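Local coordinates for protein lipolytic enzyme, g-d-s-l (Clostridium thermocellum, PDB 2W47) that is a family 6 carbohydrate-binding module, a beta-sandwich domain that holds a calcium ion and a glycan, at residues Pro4-Ala9 with Val123-Val128; Gly39-Trp44 with Arg111-Ala116; Val46-Ser51 with Gly106-Arg111. All blocks are in the same frame, centred on the assembly; numbering follows the deposited sequence.

Contact 1 (Pro4-Ala9 with Val123-Val128); sequences PVIYQA and VDYLKV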
loop_
_atom_site.group_PDB
_atom_site.type_symbol
_atom_site.label_atom_id
_atom_site.label_comp_id
_atom_site.label_asym_id
_atom_site.label_seq_id
_atom_site.Cartn_x
_atom_site.Cartn_y
_atom_site.Cartn_z
ATOM N N PRO A 4 0.536 15.787 -3.799
ATOM C CA PRO A 4 0.657 14.329 -3.712
ATOM C C PRO A 4 -0.086 13.629 -4.844
ATOM O O PRO A 4 -1.115 14.126 -5.328
ATOM C CB PRO A 4 0.005 14.000 -2.370
ATOM C CG PRO A 4 0.104 15.259 -1.574
ATOM C CD PRO A 4 -0.053 16.362 -2.576
ATOM N N VAL A 5 0.448 12.492 -5.268
ATOM C CA VAL A 5 -0.162 11.711 -6.330
ATOM C C VAL A 5 -0.812 10.489 -5.697
ATOM O O VAL A 5 -0.185 9.771 -4.911
ATOM C CB VAL A 5 0.867 11.302 -7.396
ATOM C CG1 VAL A 5 0.208 10.483 -8.495
ATOM C CG2 VAL A 5 1.529 12.546 -8.003
ATOM N N ILE A 6 -2.085 10.293 -6.009
ATOM C CA ILE A 6 -2.806 9.135 -5.507
ATOM C C ILE A 6 -2.848 8.048 -6.576
ATOM O O ILE A 6 -3.271 8.279 -7.713
ATOM C CB ILE A 6 -4.220 9.502 -4.998
ATOM C CG1 ILE A 6 -4.117 10.328 -3.706
ATOM C CG2 ILE A 6 -5.052 8.243 -4.775
ATOM C CD1 ILE A 6 -5.449 10.776 -3.123
ATOM N N TYR A 7 -2.363 6.871 -6.192
ATOM C CA TYR A 7 -2.376 5.689 -7.040
ATOM C C TYR A 7 -3.552 4.847 -6.584
ATOM O O TYR A 7 -3.507 4.216 -5.522
ATOM C CB TYR A 7 -1.037 4.947 -6.930
ATOM C CG TYR A 7 0.069 5.744 -7.564
ATOM C CD1 TYR A 7 0.387 5.582 -8.913
ATOM C CD2 TYR A 7 0.758 6.715 -6.839
ATOM C CE1 TYR A 7 1.382 6.344 -9.511
ATOM C CE2 TYR A 7 1.752 7.483 -7.429
ATOM C CZ TYR A 7 2.055 7.296 -8.762
ATOM O OH TYR A 7 3.035 8.049 -9.370
ATOM N N GLN A 8 -4.633 4.879 -7.362
ATOM C CA GLN A 8 -5.866 4.226 -6.949
ATOM C C GLN A 8 -5.805 2.708 -7.097
ATOM O O GLN A 8 -5.010 2.178 -7.867
ATOM C CB GLN A 8 -7.080 4.784 -7.713
ATOM C CG GLN A 8 -7.735 6.003 -7.040
ATOM C CD GLN A 8 -8.419 5.637 -5.739
ATOM O OE1 GLN A 8 -8.640 4.455 -5.460
ATOM N NE2 GLN A 8 -8.762 6.644 -4.935
ATOM N N ALA A 9 -6.665 2.022 -6.352
ATOM C CA ALA A 9 -6.724 0.559 -6.364
ATOM C C ALA A 9 -6.819 -0.006 -7.784
ATOM O O ALA A 9 -6.115 -0.970 -8.127
ATOM C CB ALA A 9 -7.904 0.071 -5.516
ATOM N N VAL A 123 -6.986 -2.284 0.975
ATOM C CA VAL A 123 -6.176 -1.113 0.603
ATOM C C VAL A 123 -6.917 -0.236 -0.406
ATOM O O VAL A 123 -7.289 -0.686 -1.509
ATOM C CB VAL A 123 -4.785 -1.508 0.047
ATOM C CG1 VAL A 123 -4.017 -0.274 -0.376
ATOM C CG2 VAL A 123 -3.982 -2.288 1.104
ATOM N N ASP A 124 -7.141 1.011 -0.013
ATOM C CA ASP A 124 -7.891 1.969 -0.810
ATOM C C ASP A 124 -7.039 2.574 -1.925
ATOM O O ASP A 124 -7.482 2.678 -3.082
ATOM C CB ASP A 124 -8.391 3.077 0.127
ATOM C CG ASP A 124 -9.335 4.040 -0.544
ATOM O OD1 ASP A 124 -10.018 3.649 -1.510
ATOM O OD2 ASP A 124 -9.415 5.195 -0.071
ATOM N N TYR A 125 -5.829 2.988 -1.566
ATOM C CA TYR A 125 -4.892 3.619 -2.489
ATOM C C TYR A 125 -3.512 3.718 -1.874
ATOM O O TYR A 125 -3.334 3.466 -0.674
ATOM C CB TYR A 125 -5.374 5.018 -2.915
ATOM C CG TYR A 125 -5.547 6.058 -1.824
ATOM C CD1 TYR A 125 -4.450 6.560 -1.116
ATOM C CD2 TYR A 125 -6.796 6.605 -1.565
ATOM C CE1 TYR A 125 -4.608 7.545 -0.140
ATOM C CE2 TYR A 125 -6.962 7.591 -0.603
ATOM C CZ TYR A 125 -5.863 8.054 0.106
ATOM O OH TYR A 125 -6.008 9.031 1.067
ATOM N N LEU A 126 -2.549 4.085 -2.712
ATOM C CA LEU A 126 -1.220 4.469 -2.285
ATOM C C LEU A 126 -1.049 5.934 -2.648
ATOM O O LEU A 126 -1.263 6.319 -3.792
ATOM C CB LEU A 126 -0.167 3.619 -3.001
ATOM C CG LEU A 126 1.296 4.053 -2.869
ATOM C CD1 LEU A 126 1.807 3.895 -1.445
ATOM C CD2 LEU A 126 2.170 3.280 -3.844
ATOM N N LYS A 127 -0.673 6.743 -1.667
ATOM C CA LYS A 127 -0.432 8.168 -1.851
ATOM C C LYS A 127 1.068 8.401 -1.774
ATOM O O LYS A 127 1.726 7.935 -0.843
ATOM C CB LYS A 127 -1.147 8.931 -0.744
ATOM C CG LYS A 127 -0.914 10.442 -0.725
ATOM C CD LYS A 127 -1.629 11.047 0.484
ATOM C CE LYS A 127 -1.503 12.553 0.548
ATOM N NZ LYS A 127 -2.301 13.086 1.686
ATOM N N VAL A 128 1.608 9.126 -2.752
ATOM C CA VAL A 128 3.050 9.328 -2.866
ATOM C C VAL A 128 3.327 10.818 -2.959
ATOM O O VAL A 128 2.720 11.529 -3.763
ATOM C CB VAL A 128 3.641 8.584 -4.106
ATOM C CG1 VAL A 128 5.159 8.753 -4.224
ATOM C CG2 VAL A 128 3.285 7.098 -4.046
#
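Tyr7 faces Leu126 and Val128 across the antiparallel pair formed by strand 5-8 and residues 123-128 of strand 122-130. Its CB sits 3.4 Å from Leu126 O and also borders Leu126 CB. CG is directed beside the backbone N (chi1 -69°), and the ring follows with Leu126 O at its edge, near the ring plane. Farther out, CD2 and CE2 run against the Val128 isopropyl group, with CE2 3.7 Å from Val128 CG2. The hydroxyl at the tip leaves the pair altogether: OH is hydrogen-bonded to the backbone N of Asn47, in strand 41-48.

On the other face of the sheet, Ile6 CG2 lies over one face of the Tyr125 ring, a CH-pi contact of 4.1 Å to the centroid. Near the N-terminus the Pro4 ring runs alongside the Lys127 chain; Pro4 CB is 3.6 Å from Lys127 CE and also near CG, a contact with the extended methylene chain.

Four backbone bonds join the strands. Tyr7 N reaches Leu126 O at 2.7 Å, and Leu126 N returns to Tyr7 O; Val5 and Val128 exchange the same two bonds. Beyond them, the bond from Ala9 N to Asp124 O is weak; the same N-H is hydrogen-bonded to Gln8 OE1, while Gln8 NE2 bonds to Thr27 OG1. Asp124 directs its carboxylate to Arg59 and Thr27.

Strand 5-8 is an outermost strand of a four-stranded antiparallel sheet, next to strand 122-130, and the face bearing Tyr7 and Leu126 packs on strand 41-48 of the opposing sheet, the two-layered construction of a beta-sandwich.

Contact 2 (Gly39-Trp44 with Arg111-Ala116); sequences GGYIEW and RATAIA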
loop_
_atom_site.group_PDB
_atom_site.type_symbol
_atom_site.label_atom_id
_atom_site.label_comp_id
_atom_site.label_asym_id
_atom_site.label_seq_id
_atom_site.Cartn_x
_atom_site.Cartn_y
_atom_site.Cartn_z
ATOM N N GLY A 39 0.911 -14.302 0.655
ATOM C CA GLY A 39 1.538 -14.049 -0.642
ATOM C C GLY A 39 0.791 -13.240 -1.678
ATOM O O GLY A 39 1.354 -12.951 -2.731
ATOM N N GLY A 40 -0.458 -12.867 -1.414
ATOM C CA GLY A 40 -1.128 -11.931 -2.311
ATOM C C GLY A 40 -0.363 -10.627 -2.350
ATOM O O GLY A 40 0.367 -10.286 -1.405
ATOM N N TYR A 41 -0.502 -9.878 -3.437
ATOM C CA TYR A 41 0.164 -8.589 -3.492
ATOM C C TYR A 41 -0.539 -7.562 -4.332
ATOM O O TYR A 41 -1.370 -7.892 -5.175
ATOM C CB TYR A 41 1.632 -8.711 -3.944
ATOM C CG TYR A 41 1.890 -9.178 -5.370
ATOM C CD1 TYR A 41 1.735 -8.312 -6.461
ATOM C CD2 TYR A 41 2.361 -10.466 -5.613
ATOM C CE1 TYR A 41 2.001 -8.751 -7.777
ATOM C CE2 TYR A 41 2.641 -10.901 -6.906
ATOM C CZ TYR A 41 2.460 -10.045 -7.975
ATOM O OH TYR A 41 2.732 -10.510 -9.253
ATOM N N ILE A 42 -0.193 -6.304 -4.076
ATOM C CA ILE A 42 -0.602 -5.173 -4.898
ATOM C C ILE A 42 0.665 -4.441 -5.322
ATOM O O ILE A 42 1.589 -4.250 -4.522
ATOM C CB ILE A 42 -1.558 -4.208 -4.150
ATOM C CG1 ILE A 42 -0.845 -3.525 -2.976
ATOM C CG2 ILE A 42 -2.815 -4.946 -3.711
ATOM C CD1 ILE A 42 -1.752 -2.697 -2.081
ATOM N N GLU A 43 0.711 -4.049 -6.591
ATOM C CA GLU A 43 1.891 -3.417 -7.152
ATOM C C GLU A 43 1.487 -2.213 -7.971
ATOM O O GLU A 43 0.569 -2.290 -8.783
ATOM C CB GLU A 43 2.629 -4.421 -8.026
ATOM C CG GLU A 43 3.887 -3.899 -8.661
ATOM C CD GLU A 43 4.627 -4.999 -9.363
ATOM O OE1 GLU A 43 5.311 -5.787 -8.677
ATOM O OE2 GLU A 43 4.542 -5.077 -10.615
ATOM N N TRP A 44 2.185 -1.103 -7.763
ATOM C CA TRP A 44 1.976 0.075 -8.580
ATOM C C TRP A 44 3.260 0.501 -9.258
ATOM O O TRP A 44 4.358 0.344 -8.710
ATOM C CB TRP A 44 1.498 1.245 -7.728
ATOM C CG TRP A 44 0.057 1.251 -7.347
ATOM C CD1 TRP A 44 -1.000 1.656 -8.115
ATOM C CD2 TRP A 44 -0.482 0.913 -6.068
ATOM N NE1 TRP A 44 -2.166 1.571 -7.394
ATOM C CE2 TRP A 44 -1.876 1.119 -6.135
ATOM C CE3 TRP A 44 0.079 0.448 -4.871
ATOM C CZ2 TRP A 44 -2.715 0.885 -5.057
ATOM C CZ3 TRP A 44 -0.762 0.212 -3.799
ATOM C CH2 TRP A 44 -2.144 0.429 -3.902
ATOM N N ARG A 111 5.682 -2.753 -4.509
ATOM C CA ARG A 111 4.837 -3.899 -4.197
ATOM C C ARG A 111 4.679 -4.091 -2.692
ATOM O O ARG A 111 5.645 -3.969 -1.926
ATOM C CB ARG A 111 5.389 -5.183 -4.845
ATOM C CG ARG A 111 4.498 -6.413 -4.636
ATOM C CD ARG A 111 5.150 -7.677 -5.139
ATOM N NE ARG A 111 5.321 -7.660 -6.586
ATOM C CZ ARG A 111 5.677 -8.724 -7.296
ATOM N NH1 ARG A 111 5.888 -9.891 -6.690
ATOM N NH2 ARG A 111 5.805 -8.616 -8.614
ATOM N N ALA A 112 3.449 -4.408 -2.291
ATOM C CA ALA A 112 3.122 -4.762 -0.907
ATOM C C ALA A 112 2.576 -6.183 -0.898
ATOM O O ALA A 112 1.501 -6.436 -1.440
ATOM C CB ALA A 112 2.112 -3.783 -0.339
ATOM N N THR A 113 3.328 -7.095 -0.280
ATOM C CA THR A 113 3.022 -8.521 -0.302
ATOM C C THR A 113 2.592 -8.989 1.080
ATOM O O THR A 113 3.282 -8.730 2.071
ATOM C CB THR A 113 4.252 -9.328 -0.749
ATOM O OG1 THR A 113 4.646 -8.890 -2.052
ATOM C CG2 THR A 113 3.963 -10.812 -0.829
ATOM N N ALA A 114 1.469 -9.695 1.141
ATOM C CA ALA A 114 0.957 -10.211 2.413
ATOM C C ALA A 114 1.862 -11.303 2.961
ATOM O O ALA A 114 2.219 -12.243 2.242
ATOM C CB ALA A 114 -0.446 -10.735 2.232
ATOM N N ILE A 115 2.229 -11.163 4.237
ATOM C CA ILE A 115 3.111 -12.114 4.904
ATOM C C ILE A 115 2.355 -13.264 5.573
ATOM O O ILE A 115 2.775 -14.422 5.472
ATOM C CB ILE A 115 3.999 -11.403 5.944
ATOM C CG1 ILE A 115 5.002 -10.477 5.246
ATOM C CG2 ILE A 115 4.749 -12.412 6.806
ATOM C CD1 ILE A 115 5.636 -9.459 6.161
ATOM N N ALA A 116 1.269 -12.945 6.271
ATOM C CA ALA A 116 0.598 -13.929 7.122
ATOM C C ALA A 116 -0.644 -14.507 6.458
ATOM O O ALA A 116 -1.080 -14.022 5.414
ATOM C CB ALA A 116 0.290 -13.325 8.502
#
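Arg111 lays its guanidinium flat on the ring of Tyr41, the planes only 5° apart and the centres separated by 3.6 Å. The stack begins with Arg111 CD, which makes a CH-pi contact over the same ring, and continues through CZ, 3.7 Å from the ring centroid in a cation-pi contact. A bend at chi3 (-66°) turns NE out of the extended line of the arginine chain. Glu43 OE1 meets the edge of the guanidinium, taking NE at 2.8 Å and NH2 at 2.9 Å in a salt bridge; both donors reach this one oxygen from the same face of the carboxylate, 28° out of its plane. The ring and the carboxylate together would hold the guanidinium in its plane and limit its rotation, a pairing that would be expected to steady both charges.

Ala112 follows on the other face of the sheet, its CB 4.0 Å from Ile42 CG1. Its N and O bond to Ile42 O and Ile42 N, completing a hydrogen-bonded antiparallel pair. Thr113 is back on the side of the sheet that carries Tyr41 and Arg111, where its OG1 approaches Tyr41 CB at 3.6 Å while CG2 borders the carbonyls of Gly39 and Gly40. At Ala114 the strand gives its last bonds: N donates to Gly40 O at 2.8 Å, and O accepts from Gly39 N. Gly39 has a positive phi, at which a CB would be pressed against the preceding carbonyl oxygen.

In the five-stranded antiparallel sheet, strand 41-48 lies between strand 13-15 and strand 106-114, and strand 70-74 follows beyond. Tyr15 brings a further ring to Tyr41, whereas Ile42 faces inward onto Val32, Tyr34 and Val123 of strands 31-34 and 122-130.

Contact 3 (Val46-Ser51 with Gly106-Arg111); sequences VNAPSS and GNNVIR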
loop_
_atom_site.group_PDB
_atom_site.type_symbol
_atom_site.label_atom_id
_atom_site.label_comp_id
_atom_site.label_asym_id
_atom_site.label_seq_id
_atom_site.Cartn_x
_atom_site.Cartn_y
_atom_site.Cartn_z
ATOM N N VAL A 46 5.068 3.615 -9.924
ATOM C CA VAL A 46 5.057 4.937 -9.309
ATOM C C VAL A 46 6.123 5.821 -9.936
ATOM O O VAL A 46 7.289 5.443 -10.012
ATOM C CB VAL A 46 5.262 4.815 -7.777
ATOM C CG1 VAL A 46 5.438 6.189 -7.112
ATOM C CG2 VAL A 46 4.073 4.108 -7.157
ATOM N N ASN A 47 5.684 6.989 -10.400
ATOM C CA ASN A 47 6.591 7.970 -10.977
ATOM C C ASN A 47 7.268 8.807 -9.900
ATOM O O ASN A 47 6.623 9.247 -8.951
ATOM C CB ASN A 47 5.819 8.886 -11.930
ATOM C CG ASN A 47 6.672 10.017 -12.477
ATOM O OD1 ASN A 47 6.461 11.184 -12.155
ATOM N ND2 ASN A 47 7.641 9.669 -13.300
ATOM N N ALA A 48 8.567 9.018 -10.059
ATOM C CA ALA A 48 9.293 9.991 -9.246
ATOM C C ALA A 48 9.853 11.051 -10.194
ATOM O O ALA A 48 10.690 10.733 -11.044
ATOM C CB ALA A 48 10.408 9.316 -8.454
ATOM N N PRO A 49 9.381 12.310 -10.073
ATOM C CA PRO A 49 9.888 13.376 -10.951
ATOM C C PRO A 49 11.391 13.572 -10.815
ATOM O O PRO A 49 12.055 13.952 -11.780
ATOM C CB PRO A 49 9.148 14.620 -10.455
ATOM C CG PRO A 49 7.923 14.099 -9.801
ATOM C CD PRO A 49 8.336 12.808 -9.161
ATOM N N SER A 50 11.910 13.314 -9.618
ATOM C CA SER A 50 13.334 13.385 -9.345
ATOM C C SER A 50 13.712 12.295 -8.357
ATOM O O SER A 50 12.873 11.832 -7.577
ATOM C CB SER A 50 13.712 14.765 -8.785
ATOM O OG SER A 50 12.894 15.117 -7.684
ATOM N N SER A 51 14.967 11.870 -8.400
ATOM C CA SER A 51 15.456 10.892 -7.444
ATOM C C SER A 51 15.462 11.512 -6.059
ATOM O O SER A 51 15.755 12.697 -5.901
ATOM C CB SER A 51 16.849 10.403 -7.821
ATOM O OG SER A 51 16.822 9.782 -9.093
ATOM N N GLY A 106 11.885 8.638 -12.646
ATOM C CA GLY A 106 11.157 7.773 -13.556
ATOM C C GLY A 106 10.311 6.783 -12.786
ATOM O O GLY A 106 9.805 7.088 -11.707
ATOM N N ASN A 107 10.154 5.591 -13.348
ATOM C CA ASN A 107 9.292 4.592 -12.749
ATOM C C ASN A 107 9.965 3.814 -11.639
ATOM O O ASN A 107 11.160 3.516 -11.691
ATOM C CB ASN A 107 8.778 3.604 -13.786
ATOM C CG ASN A 107 7.635 2.789 -13.256
ATOM O OD1 ASN A 107 6.602 3.337 -12.893
ATOM N ND2 ASN A 107 7.816 1.470 -13.188
ATOM N N ASN A 108 9.154 3.493 -10.636
ATOM C CA ASN A 108 9.546 2.657 -9.521
ATOM C C ASN A 108 8.447 1.637 -9.296
ATOM O O ASN A 108 7.275 1.988 -9.223
ATOM C CB ASN A 108 9.751 3.496 -8.261
ATOM C CG ASN A 108 10.863 4.507 -8.420
ATOM O OD1 ASN A 108 11.996 4.255 -8.017
ATOM N ND2 ASN A 108 10.546 5.648 -9.029
ATOM N N VAL A 109 8.835 0.377 -9.217
ATOM C CA VAL A 109 7.870 -0.701 -9.049
ATOM C C VAL A 109 7.683 -0.945 -7.550
ATOM O O VAL A 109 8.596 -1.426 -6.887
ATOM C CB VAL A 109 8.348 -1.987 -9.762
ATOM C CG1 VAL A 109 7.283 -3.055 -9.680
ATOM C CG2 VAL A 109 8.704 -1.712 -11.235
ATOM N N ILE A 110 6.518 -0.578 -7.022
ATOM C CA ILE A 110 6.280 -0.657 -5.585
ATOM C C ILE A 110 5.259 -1.749 -5.276
ATOM O O ILE A 110 4.135 -1.693 -5.761
ATOM C CB ILE A 110 5.841 0.712 -5.022
ATOM C CG1 ILE A 110 6.893 1.789 -5.386
ATOM C CG2 ILE A 110 5.604 0.617 -3.499
ATOM C CD1 ILE A 110 6.790 3.121 -4.658
ATOM N N ARG A 111 5.682 -2.753 -4.509
ATOM C CA ARG A 111 4.837 -3.899 -4.197
ATOM C C ARG A 111 4.679 -4.091 -2.692
ATOM O O ARG A 111 5.645 -3.969 -1.926
ATOM C CB ARG A 111 5.389 -5.183 -4.845
ATOM C CG ARG A 111 4.498 -6.413 -4.636
ATOM C CD ARG A 111 5.150 -7.677 -5.139
ATOM N NE ARG A 111 5.321 -7.660 -6.586
ATOM C CZ ARG A 111 5.677 -8.724 -7.296
ATOM N NH1 ARG A 111 5.888 -9.891 -6.690
ATOM N NH2 ARG A 111 5.805 -8.616 -8.614
#
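Val46 overlaps the end of Ile110 with its branched carbons, CG2 lying 3.8 Å from Ile110 CD1 and CB close behind. Val46 CG2 stands beside the backbone N, anti to the carbonyl carbon (chi1 173° places CG1 anti to N), and the isoleucine chain reaches it from two residues beyond the bridge partner Asn108. Ile110 also touches Leu56 and Leu103, which belong to the opposite sheet.

The backbone of Val46 is paired with Asn108. Val46 N donates to Asn108 O at 2.8 Å in a nearly straight bond, with an angle of 174° at the hydrogen, while Asn108 N gives a more bent bond to Val46 O. The same oxygen takes a second, weak bond from the side-chain amide, Asn108 ND2 lying 3.4 Å away. That nitrogen also comes within 3.7 Å of Ala48 CB, and the amide's OD1 is held by the backbone N of Asn104.

This is the far end of an antiparallel strand pair in one sheet of a beta-sandwich, the fold of family 6 carbohydrate-binding modules: the face that carries Val46, Ala48 and Asn108 is turned to the second sheet, where Leu103 touches both Ala48 and Asn108. Asn47 and Asn107 occupy the other face as a non-hydrogen-bonded pair. Asn107 OD1 stands 3.4 Å from Val46 N at a poor angle for bonding; the other branch of the amide, Asn107 ND2, is hydrogen-bonded to Asn45 OD1.

Ala48 and Gly106 close the strand end with two backbone bonds, Ala48 N to Gly106 O at 2.8 Å and Gly106 N to Ala48 O at 2.9 Å. The backbone of Gly106 takes a positive phi (99°), a conformation that leaves no room for a CB beside the preceding carbonyl.

Contacts 2 and 3 are successive parts of one strand pair, 41-48 with 106-114; they share Arg111, and their centres lie about 18 Å apart. Contact 1 belongs to the opposing four-stranded sheet, its centre about 15 Å from that of contact 2 and about 13 Å from that of contact 3. Along the chain contact 3 is nested within contact 2, and contact 2 within contact 1, so the domain's first strand is paired with its last, 122-130. The two layers meet through Trp44, whose NE1 reaches Gln8 O at 2.9 Å, and through Val46, which packs on Leu126 and Val128. The calcium ion lies about 9 Å from the side chain of Val123 in contact 1 and about 8 Å from that of Ala114 in contact 2.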